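Local coordinates for carboxysome shell vertex protein CcmL (Thermosynechococcus elongatus, PDB 4N8F), which probably forms the pentameric vertices of the carboxysome, the polyhedral shell compartment in which RuBisCO is sequestered, at residues D17-V22 against T70-D75. Sequence-based numbering, arbitrary orientation.
Sequences DTLTGV and TDKPID
The backbone carbonyl of Asp71 faces the side chain of Thr18. Its O lies 3.8 Å from Thr18 CG2, a loose van der Waals approach.

Lys72 follows, and its CA is 5.5 Å from that of Thr18. Its chain runs across the Thr18 carbonyl. With CG anti to the carbonyl carbon (chi1 -57°), that methylene comes to 3.5 Å from Thr18 O. CD and CE also pass near that oxygen. Further out, Lys72 CE lies 3.9 Å from Val22 CG2, with CD almost as near. The Lys72 and Val22 side chains run alongside one another in opposite senses. The lysine chain bends at its last torsion (chi4 -4°). NZ stays 3.7 Å from Thr18 O but hydrogen-bonds to Asn68 O. An alanine here would probably leave Thr18 O and Val22 CG2 without the methylenes beyond CB that pack on them, and Asn68 O without its ammonium mate.

Pro73 is the centre of an inverse gamma turn. Its CD meets Thr18 OG1 at 3.1 Å, a close contact. Chi1 of 49° puts that hydroxyl oxygen between the backbone N and carbonyl carbon of Thr18, where it meets the proline ring. Leu19 CD2 reaches the same Pro73 CD at 3.9 Å.

Ile74 extends this apolar patch. Its CG2 lies 3.9 Å from Leu19 CD2. Ile74 also packs on Ala63 and Ile66 of its own chain. A second subunit adds Val79 against Leu19 and Met1 against Ile74, so the patch continues into the subunit interface.

The contact joins two loops of the CcmL/EutN fold. One comes before strand 24-30 and makes a type II turn from Leu19 to Val22. The other leads into strand 76-81. It is loop-to-loop packing, through side chains and two backbone carbonyl oxygens, at a subunit interface of the homopentamer.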
loop_
_atom_site.group_PDB
_atom_site.type_symbol
_atom_site.label_atom_id
_atom_site.label_comp_id
_atom_site.label_asym_id
_atom_site.label_seq_id
_atom_site.Cartn_x
_atom_site.Cartn_y
_atom_site.Cartn_z
ATOM N N ASP C 17 -4.695 19.564 -13.580
ATOM C CA ASP C 17 -4.379 20.976 -13.280
ATOM C C ASP C 17 -3.574 21.166 -12.015
ATOM O O ASP C 17 -2.796 22.101 -11.898
ATOM C CB ASP C 17 -5.668 21.737 -13.006
ATOM C CG ASP C 17 -6.398 22.135 -14.244
ATOM O OD1 ASP C 17 -5.863 21.878 -15.313
ATOM O OD2 ASP C 17 -7.498 22.703 -14.138
ATOM N N THR C 18 -3.837 20.320 -11.033
ATOM C CA THR C 18 -3.164 20.427 -9.742
ATOM C C THR C 18 -1.667 20.036 -9.814
ATOM O O THR C 18 -0.931 20.242 -8.883
ATOM C CB THR C 18 -3.873 19.491 -8.744
ATOM O OG1 THR C 18 -4.041 18.184 -9.339
ATOM C CG2 THR C 18 -5.242 20.040 -8.429
ATOM N N LEU C 19 -1.250 19.423 -10.916
ATOM C CA LEU C 19 0.135 19.093 -11.152
ATOM C C LEU C 19 0.940 20.088 -11.972
ATOM O O LEU C 19 2.080 19.809 -12.264
ATOM C CB LEU C 19 0.241 17.725 -11.803
ATOM C CG LEU C 19 -0.484 16.633 -11.044
ATOM C CD1 LEU C 19 -0.315 15.317 -11.775
ATOM C CD2 LEU C 19 0.075 16.595 -9.637
ATOM N N THR C 20 0.384 21.260 -12.306
ATOM C CA THR C 20 1.161 22.303 -12.967
ATOM C C THR C 20 2.444 22.684 -12.223
ATOM O O THR C 20 2.419 22.898 -11.027
ATOM C CB THR C 20 0.298 23.567 -13.125
ATOM O OG1 THR C 20 -0.827 23.235 -13.963
ATOM C CG2 THR C 20 1.047 24.638 -13.775
ATOM N N GLY C 21 3.565 22.721 -12.934
ATOM C CA GLY C 21 4.890 22.984 -12.341
ATOM C C GLY C 21 5.480 21.877 -11.488
ATOM O O GLY C 21 6.468 22.075 -10.848
ATOM N N VAL C 22 4.879 20.710 -11.425
ATOM C CA VAL C 22 5.423 19.687 -10.547
ATOM C C VAL C 22 6.558 19.000 -11.293
ATOM O O VAL C 22 6.386 18.555 -12.414
ATOM C CB VAL C 22 4.372 18.648 -10.148
ATOM C CG1 VAL C 22 4.996 17.570 -9.233
ATOM C CG2 VAL C 22 3.222 19.328 -9.414
ATOM N N THR C 70 -1.075 19.456 -0.835
ATOM C CA THR C 70 -2.377 19.077 -0.313
ATOM C C THR C 70 -3.392 18.582 -1.372
ATOM O O THR C 70 -4.036 17.538 -1.239
ATOM C CB THR C 70 -2.955 20.230 0.525
ATOM O OG1 THR C 70 -2.098 20.467 1.656
ATOM C CG2 THR C 70 -4.335 19.862 1.027
ATOM N N ASP C 71 -3.536 19.288 -2.443
ATOM C CA ASP C 71 -4.604 18.845 -3.346
ATOM C C ASP C 71 -4.104 17.981 -4.481
ATOM O O ASP C 71 -4.843 17.731 -5.438
ATOM C CB ASP C 71 -5.353 20.083 -3.864
ATOM C CG ASP C 71 -6.183 20.750 -2.762
ATOM O OD1 ASP C 71 -6.683 20.028 -1.838
ATOM O OD2 ASP C 71 -6.337 22.006 -2.840
ATOM N N LYS C 72 -2.838 17.579 -4.424
ATOM C CA LYS C 72 -2.236 16.967 -5.578
ATOM C C LYS C 72 -2.453 15.454 -5.552
ATOM O O LYS C 72 -2.265 14.819 -4.517
ATOM C CB LYS C 72 -0.758 17.324 -5.692
ATOM C CG LYS C 72 -0.449 18.830 -5.756
ATOM C CD LYS C 72 1.020 18.958 -6.112
ATOM C CE LYS C 72 1.579 20.390 -6.088
ATOM N NZ LYS C 72 0.621 21.476 -5.818
ATOM N N PRO C 73 -2.865 14.871 -6.673
ATOM C CA PRO C 73 -3.082 13.420 -6.786
ATOM C C PRO C 73 -1.796 12.645 -6.997
ATOM O O PRO C 73 -1.615 11.975 -8.015
ATOM C CB PRO C 73 -3.981 13.289 -8.033
ATOM C CG PRO C 73 -3.706 14.518 -8.833
ATOM C CD PRO C 73 -3.276 15.596 -7.888
ATOM N N ILE C 74 -0.888 12.776 -6.046
ATOM C CA ILE C 74 0.431 12.122 -6.096
ATOM C C ILE C 74 0.549 11.151 -4.951
ATOM O O ILE C 74 0.019 11.412 -3.840
ATOM C CB ILE C 74 1.595 13.125 -6.065
ATOM C CG1 ILE C 74 1.410 14.123 -4.906
ATOM C CG2 ILE C 74 1.649 13.930 -7.344
ATOM C CD1 ILE C 74 2.698 14.854 -4.596
ATOM N N ASP C 75 1.239 10.044 -5.223
ATOM C CA ASP C 75 1.415 8.957 -4.299
ATOM C C ASP C 75 2.907 8.632 -4.046
ATOM O O ASP C 75 3.246 7.645 -3.484
ATOM C CB ASP C 75 0.653 7.747 -4.803
ATOM C CG ASP C 75 1.241 7.120 -6.016
ATOM O OD1 ASP C 75 2.153 7.704 -6.651
ATOM O OD2 ASP C 75 0.775 5.971 -6.345
#